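Local coordinates for cycloserine biosynthesis protein DcsG (Streptomyces lavendulae, PDB 6JIL) that catalyses the ATP-dependent ring closure of O-ureido-D-serine to the antibiotic D-cycloserine, as a magnesium-dependent ligase of the ATP-grasp family, at residues Val178-His184 against Leu257-Ala261; Val103-Pro107 against Pro265-Glu269. All coordinates share one frame; numbering follows the deposited sequence.

How the contacts relate
Both contacts lie in the ATP-grasp domain and share one piece of sheet: strands 252-259 and 265-271 are neighbours, joined where Val258 N meets Met266 O at 2.9 Å. The centre of contact 1 lies about 18 Å from the centre of the chain, that of contact 2 about 13 Å, and each is only partly buried. In contact 1 a side-chain hydroxyl ties a turn to the strand end and the adenine end of ADP is held; in contact 2 paired backbones bring a loop onto the edge strand, which runs on to the magnesium ions. Ile106 links them, its CD1 resting 3.7 Å from Val258 CG2 and also packing on Val178.

Contact 1. Residues Val178-His184 against Leu257-Ala261; sequences VESVDRH and LVRGA. With ADP (adenosine-5'-diphosphate), chain G.
The segment that reads the adenine of the nucleotide, a type I beta turn from Val178 to Val181 running into the short helix 181-184, is fastened here to the end of strand 252-259. Ser180 makes the one hydrogen bond between the two: its OG gives its proton to Arg259 O at 2.5 Å, a short bond lying in the carbonyl plane and using a lone pair, with a C=O...OG angle of 128°. With chi1 at 73°, OG lies between the backbone N and the carbonyl carbon of its own residue, and from there it faces the strand. Val178 CG1 comes to the same carbonyl oxygen, 3.4 Å from Arg259 O. Deeper in, Val181 CG2 meets Val258 CG1 at 3.7 Å, one methyl branch against another, while the same CG2 lies 3.8 Å from ADP C2. That methyl touches both the strand and the base. At the outer side Arg259 CD comes 4.0 Å from His184 CB, the two side chains crossing at a slant; beyond CD the arginine chain bends, and its guanidinium and the imidazole are turned 58° against each other. At the start of the turn, Val178 N donates to ADP N1 over 2.9 Å in a nearly straight bond. Pro176 O binds ADP as well, so the chain leading into the turn contributes backbone atoms on both its N-H and C=O side, as in the adenine-binding linker of ATP-grasp enzymes.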
loop_
_atom_site.group_PDB
_atom_site.type_symbol
_atom_site.label_atom_id
_atom_site.label_comp_id
_atom_site.label_asym_id
_atom_site.label_seq_id
_atom_site.Cartn_x
_atom_site.Cartn_y
_atom_site.Cartn_z
ATOM N N VAL A 178 -9.832 5.258 13.858
ATOM C CA VAL A 178 -10.908 5.977 13.174
ATOM C C VAL A 178 -12.200 5.189 13.375
ATOM O O VAL A 178 -12.396 4.129 12.783
ATOM C CB VAL A 178 -10.595 6.124 11.665
ATOM C CG1 VAL A 178 -11.800 6.695 10.919
ATOM C CG2 VAL A 178 -9.383 7.029 11.484
ATOM N N GLU A 179 -13.071 5.726 14.220
ATOM C CA GLU A 179 -14.338 5.096 14.581
ATOM C C GLU A 179 -15.293 4.711 13.457
ATOM O O GLU A 179 -16.026 3.726 13.581
ATOM C CB GLU A 179 -15.078 5.984 15.588
ATOM C CG GLU A 179 -14.242 6.333 16.818
ATOM C CD GLU A 179 -15.042 7.051 17.894
ATOM O OE1 GLU A 179 -15.650 8.103 17.594
ATOM O OE2 GLU A 179 -15.058 6.564 19.045
ATOM N N SER A 180 -15.302 5.468 12.367
ATOM C CA SER A 180 -16.212 5.147 11.273
ATOM C C SER A 180 -15.867 3.831 10.593
ATOM O O SER A 180 -16.725 3.214 9.981
ATOM C CB SER A 180 -16.216 6.259 10.221
ATOM O OG SER A 180 -15.017 6.256 9.465
ATOM N N VAL A 181 -14.622 3.392 10.703
ATOM C CA VAL A 181 -14.211 2.152 10.047
ATOM C C VAL A 181 -14.957 0.907 10.545
ATOM O O VAL A 181 -15.116 -0.067 9.806
ATOM C CB VAL A 181 -12.682 1.936 10.179
ATOM C CG1 VAL A 181 -12.267 0.660 9.475
ATOM C CG2 VAL A 181 -11.945 3.109 9.573
ATOM N N ASP A 182 -15.419 0.940 11.790
ATOM C CA ASP A 182 -16.152 -0.191 12.358
ATOM C C ASP A 182 -17.446 -0.479 11.604
ATOM O O ASP A 182 -17.818 -1.637 11.408
ATOM C CB ASP A 182 -16.482 0.079 13.826
ATOM C CG ASP A 182 -15.380 -0.354 14.753
ATOM O OD1 ASP A 182 -15.485 -0.090 15.968
ATOM O OD2 ASP A 182 -14.411 -0.971 14.267
ATOM N N ARG A 183 -18.128 0.579 11.180
ATOM C CA ARG A 183 -19.384 0.420 10.466
ATOM C C ARG A 183 -19.345 0.720 8.970
ATOM O O ARG A 183 -20.188 0.233 8.225
ATOM C CB ARG A 183 -20.468 1.267 11.140
ATOM C CG ARG A 183 -19.985 2.597 11.717
ATOM C CD ARG A 183 -21.109 3.285 12.508
ATOM N NE ARG A 183 -20.653 4.464 13.247
ATOM C CZ ARG A 183 -20.346 5.633 12.692
ATOM N NH1 ARG A 183 -20.445 5.797 11.381
ATOM N NH2 ARG A 183 -19.929 6.640 13.450
ATOM N N HIS A 184 -18.368 1.498 8.523
ATOM C CA HIS A 184 -18.287 1.848 7.109
ATOM C C HIS A 184 -17.016 1.376 6.422
ATOM O O HIS A 184 -16.755 1.733 5.275
ATOM C CB HIS A 184 -18.426 3.357 6.953
ATOM C CG HIS A 184 -19.731 3.884 7.454
ATOM N ND1 HIS A 184 -19.820 4.895 8.386
ATOM C CD2 HIS A 184 -21.004 3.517 7.175
ATOM C CE1 HIS A 184 -21.091 5.127 8.662
ATOM N NE2 HIS A 184 -21.829 4.304 7.941
ATOM N N LEU A 257 -9.140 5.196 1.503
ATOM C CA LEU A 257 -9.764 6.270 2.271
ATOM C C LEU A 257 -10.682 5.815 3.384
ATOM O O LEU A 257 -11.335 4.783 3.276
ATOM C CB LEU A 257 -10.583 7.158 1.334
ATOM C CG LEU A 257 -9.896 8.225 0.488
ATOM C CD1 LEU A 257 -8.513 7.783 0.087
ATOM C CD2 LEU A 257 -10.774 8.519 -0.724
ATOM N N VAL A 258 -10.731 6.608 4.450
ATOM C CA VAL A 258 -11.612 6.344 5.580
ATOM C C VAL A 258 -12.367 7.634 5.873
ATOM O O VAL A 258 -11.915 8.718 5.505
ATOM C CB VAL A 258 -10.837 5.879 6.844
ATOM C CG1 VAL A 258 -10.230 4.504 6.596
ATOM C CG2 VAL A 258 -9.756 6.887 7.216
ATOM N N ARG A 259 -13.520 7.515 6.523
ATOM C CA ARG A 259 -14.358 8.670 6.843
ATOM C C ARG A 259 -14.035 9.278 8.200
ATOM O O ARG A 259 -14.078 8.594 9.215
ATOM C CB ARG A 259 -15.842 8.268 6.828
ATOM C CG ARG A 259 -16.292 7.547 5.562
ATOM C CD ARG A 259 -17.753 7.067 5.631
ATOM N NE ARG A 259 -18.732 8.147 5.501
ATOM C CZ ARG A 259 -19.176 8.895 6.507
ATOM N NH1 ARG A 259 -18.739 8.692 7.743
ATOM N NH2 ARG A 259 -20.060 9.855 6.276
ATOM N N GLY A 260 -13.713 10.566 8.219
ATOM C CA GLY A 260 -13.433 11.217 9.486
ATOM C C GLY A 260 -14.754 11.498 10.178
ATOM O O GLY A 260 -15.812 11.178 9.638
ATOM N N ALA A 261 -14.716 12.074 11.375
ATOM C CA ALA A 261 -15.958 12.402 12.076
ATOM C C ALA A 261 -16.614 13.502 11.248
ATOM O O ALA A 261 -17.834 13.592 11.142
ATOM C CB ALA A 261 -15.655 12.902 13.483
HETATM P PB ADP G . -1.803 -2.587 5.674
HETATM O O1B ADP G . -3.239 -2.871 4.996
HETATM O O2B ADP G . -0.822 -2.093 4.614
HETATM O O3B ADP G . -1.278 -3.903 6.287
HETATM P PA ADP G . -3.324 -0.679 6.943
HETATM O O1A ADP G . -3.073 0.740 7.187
HETATM O O2A ADP G . -4.174 -0.800 5.606
HETATM O O3A ADP G . -1.885 -1.445 6.841
HETATM O "O5'" ADP G . -4.118 -1.273 8.210
HETATM C "C5'" ADP G . -4.706 -2.527 7.862
HETATM C "C4'" ADP G . -6.171 -2.522 8.315
HETATM O "O4'" ADP G . -6.257 -2.154 9.710
HETATM C "C3'" ADP G . -6.987 -1.503 7.529
HETATM O "O3'" ADP G . -7.543 -2.068 6.348
HETATM C "C2'" ADP G . -8.045 -1.054 8.540
HETATM O "O2'" ADP G . -9.213 -1.879 8.486
HETATM C "C1'" ADP G . -7.311 -1.159 9.896
HETATM N N9 ADP G . -6.747 0.156 10.316
HETATM C C8 ADP G . -5.426 0.533 10.306
HETATM N N7 ADP G . -5.288 1.731 10.792
HETATM C C5 ADP G . -6.497 2.212 11.146
HETATM C C6 ADP G . -6.939 3.330 11.905
HETATM N N6 ADP G . -6.053 4.335 12.268
HETATM N N1 ADP G . -8.230 3.384 12.283
HETATM C C2 ADP G . -9.098 2.421 11.968
HETATM N N3 ADP G . -8.729 1.352 11.265
HETATM C C4 ADP G . -7.460 1.205 10.839
#

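Contact 2. Residues Val103-Pro107 against Pro265-Glu269; sequences VPVIP and PMVLE. With MG (magnesium ion), chain H; MG (magnesium ion), chain I; ADP (adenosine-5'-diphosphate), chain G.
A loop between helix 94-100 and strand 109-111 lies against strand 265-271, the outermost strand of its antiparallel sheet, and Ile106 is a bump that reaches along it toward Leu268. Its CG1 passes 3.5 Å from Val267 O, and with chi2 at 179° the chain runs straight on to CD1, which settles 3.8 Å from Leu268 CA and also near the adenine amino group. At the other end, Val267 CG2 enters the angle between Val103 CG1, at 3.7 Å, and the carbonyl of Pro104, while Val105 CG1 packs against Val267 CB. The ring of Pro104 lies by the strand backbone, CG being 3.5 Å from Pro265 O. Met266, a selenomethionine, starts toward the loop; CG stands between the backbone N and the carbonyl carbon, chi1 49°, and the chain runs on extended to SE, 4.1 Å from Ile106 CA, before bending away. Two backbone hydrogen bonds fix these fits, Val267 N to Pro104 O at 2.9 Å and Ile106 N to Val267 O, forming a single beta bridge between Val105 and Val267. The strand leads into the ATP-grasp nucleotide site: beyond the corner at Leu268, whose side chain lies against the ADP, Glu269 holds both magnesium ions. Its OE2 bridges them, 2.2 Å from the magnesium of chain H, while OE1 adds a second bond to that of chain I. ADP phosphate oxygens and waters bind the same ions, and Glu271 also coordinates magnesium.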
loop_
_atom_site.group_PDB
_atom_site.type_symbol
_atom_site.label_atom_id
_atom_site.label_comp_id
_atom_site.label_asym_id
_atom_site.label_seq_id
_atom_site.Cartn_x
_atom_site.Cartn_y
_atom_site.Cartn_z
ATOM N N VAL A 103 -2.769 17.056 1.559
ATOM C CA VAL A 103 -3.610 15.861 1.459
ATOM C C VAL A 103 -4.036 15.422 2.856
ATOM O O VAL A 103 -3.194 15.191 3.724
ATOM C CB VAL A 103 -2.859 14.678 0.812
ATOM C CG1 VAL A 103 -3.764 13.442 0.778
ATOM C CG2 VAL A 103 -2.406 15.049 -0.586
ATOM N N PRO A 104 -5.352 15.300 3.090
ATOM C CA PRO A 104 -5.877 14.882 4.394
ATOM C C PRO A 104 -5.532 13.434 4.730
ATOM O O PRO A 104 -5.885 12.521 3.997
ATOM C CB PRO A 104 -7.382 15.098 4.244
ATOM C CG PRO A 104 -7.604 14.824 2.793
ATOM C CD PRO A 104 -6.448 15.542 2.138
ATOM N N VAL A 105 -4.837 13.229 5.839
ATOM C CA VAL A 105 -4.459 11.886 6.248
ATOM C C VAL A 105 -4.840 11.623 7.696
ATOM O O VAL A 105 -5.133 12.543 8.451
ATOM C CB VAL A 105 -2.936 11.658 6.103
ATOM C CG1 VAL A 105 -2.497 11.963 4.696
ATOM C CG2 VAL A 105 -2.183 12.531 7.083
ATOM N N ILE A 106 -4.837 10.353 8.076
ATOM C CA ILE A 106 -5.155 9.973 9.437
ATOM C C ILE A 106 -4.030 10.504 10.310
ATOM O O ILE A 106 -2.857 10.326 9.979
ATOM C CB ILE A 106 -5.210 8.433 9.596
ATOM C CG1 ILE A 106 -6.441 7.873 8.870
ATOM C CG2 ILE A 106 -5.224 8.061 11.077
ATOM C CD1 ILE A 106 -6.572 6.351 8.954
ATOM N N PRO A 107 -4.370 11.196 11.411
ATOM C CA PRO A 107 -3.328 11.722 12.298
ATOM C C PRO A 107 -2.339 10.580 12.532
ATOM O O PRO A 107 -2.703 9.538 13.080
ATOM C CB PRO A 107 -4.117 12.103 13.548
ATOM C CG PRO A 107 -5.421 12.574 12.964
ATOM C CD PRO A 107 -5.716 11.535 11.909
ATOM N N PRO A 265 -13.344 12.519 3.532
ATOM C CA PRO A 265 -12.378 11.416 3.449
ATOM C C PRO A 265 -10.920 11.761 3.734
ATOM O O PRO A 265 -10.461 12.865 3.453
ATOM C CB PRO A 265 -12.573 10.898 2.028
ATOM C CG PRO A 265 -12.899 12.155 1.268
ATOM C CD PRO A 265 -13.839 12.898 2.194
HETATM N N MSE A 266 -10.201 10.800 4.309
HETATM C CA MSE A 266 -8.780 10.963 4.601
HETATM C C MSE A 266 -8.028 9.675 4.264
HETATM O O MSE A 266 -8.544 8.568 4.439
HETATM C CB MSE A 266 -8.551 11.369 6.068
HETATM C CG MSE A 266 -9.273 10.539 7.119
HETATM SE SE MSE A 266 -9.049 11.276 8.926
HETATM C CE MSE A 266 -10.331 12.717 8.824
ATOM N N VAL A 267 -6.813 9.830 3.758
ATOM C CA VAL A 267 -5.997 8.698 3.379
ATOM C C VAL A 267 -5.636 7.821 4.571
ATOM O O VAL A 267 -5.220 8.319 5.614
ATOM C CB VAL A 267 -4.702 9.171 2.696
ATOM C CG1 VAL A 267 -3.839 7.977 2.324
ATOM C CG2 VAL A 267 -5.043 9.996 1.461
ATOM N N LEU A 268 -5.821 6.512 4.402
ATOM C CA LEU A 268 -5.500 5.514 5.418
ATOM C C LEU A 268 -4.097 5.077 5.033
ATOM O O LEU A 268 -3.166 5.146 5.825
ATOM C CB LEU A 268 -6.441 4.315 5.296
ATOM C CG LEU A 268 -6.519 3.220 6.369
ATOM C CD1 LEU A 268 -7.071 1.958 5.711
ATOM C CD2 LEU A 268 -5.180 2.938 6.991
ATOM N N GLU A 269 -3.974 4.602 3.798
ATOM C CA GLU A 269 -2.702 4.172 3.249
ATOM C C GLU A 269 -2.800 4.268 1.732
ATOM O O GLU A 269 -3.893 4.383 1.173
ATOM C CB GLU A 269 -2.361 2.739 3.671
ATOM C CG GLU A 269 -3.121 1.645 2.941
ATOM C CD GLU A 269 -2.321 0.358 2.865
ATOM O OE1 GLU A 269 -1.144 0.427 2.457
ATOM O OE2 GLU A 269 -2.862 -0.715 3.201
HETATM MG MG MG H . -4.821 -1.687 3.706
HETATM MG MG MG I . -1.130 -1.892 2.337
HETATM P PB ADP G . -1.803 -2.587 5.674
HETATM O O1B ADP G . -3.239 -2.871 4.996
HETATM O O2B ADP G . -0.822 -2.093 4.614
HETATM O O3B ADP G . -1.278 -3.903 6.287
HETATM P PA ADP G . -3.324 -0.679 6.943
HETATM O O1A ADP G . -3.073 0.740 7.187
HETATM O O2A ADP G . -4.174 -0.800 5.606
HETATM O O3A ADP G . -1.885 -1.445 6.841
HETATM O "O5'" ADP G . -4.118 -1.273 8.210
HETATM C "C5'" ADP G . -4.706 -2.527 7.862
HETATM C "C4'" ADP G . -6.171 -2.522 8.315
HETATM O "O4'" ADP G . -6.257 -2.154 9.710
HETATM C "C3'" ADP G . -6.987 -1.503 7.529
HETATM O "O3'" ADP G . -7.543 -2.068 6.348
HETATM C "C2'" ADP G . -8.045 -1.054 8.540
HETATM O "O2'" ADP G . -9.213 -1.879 8.486
HETATM C "C1'" ADP G . -7.311 -1.159 9.896
HETATM N N9 ADP G . -6.747 0.156 10.316
HETATM C C8 ADP G . -5.426 0.533 10.306
HETATM N N7 ADP G . -5.288 1.731 10.792
HETATM C C5 ADP G . -6.497 2.212 11.146
HETATM C C6 ADP G . -6.939 3.330 11.905
HETATM N N6 ADP G . -6.053 4.335 12.268
HETATM N N1 ADP G . -8.230 3.384 12.283
HETATM C C2 ADP G . -9.098 2.421 11.968
HETATM N N3 ADP G . -8.729 1.352 11.265
HETATM C C4 ADP G . -7.460 1.205 10.839
HETATM O O HOH W 1 -6.068 -3.506 4.732
HETATM O O HOH W 2 -6.323 -0.231 2.691
HETATM O O HOH W 3 1.159 -2.050 2.424
#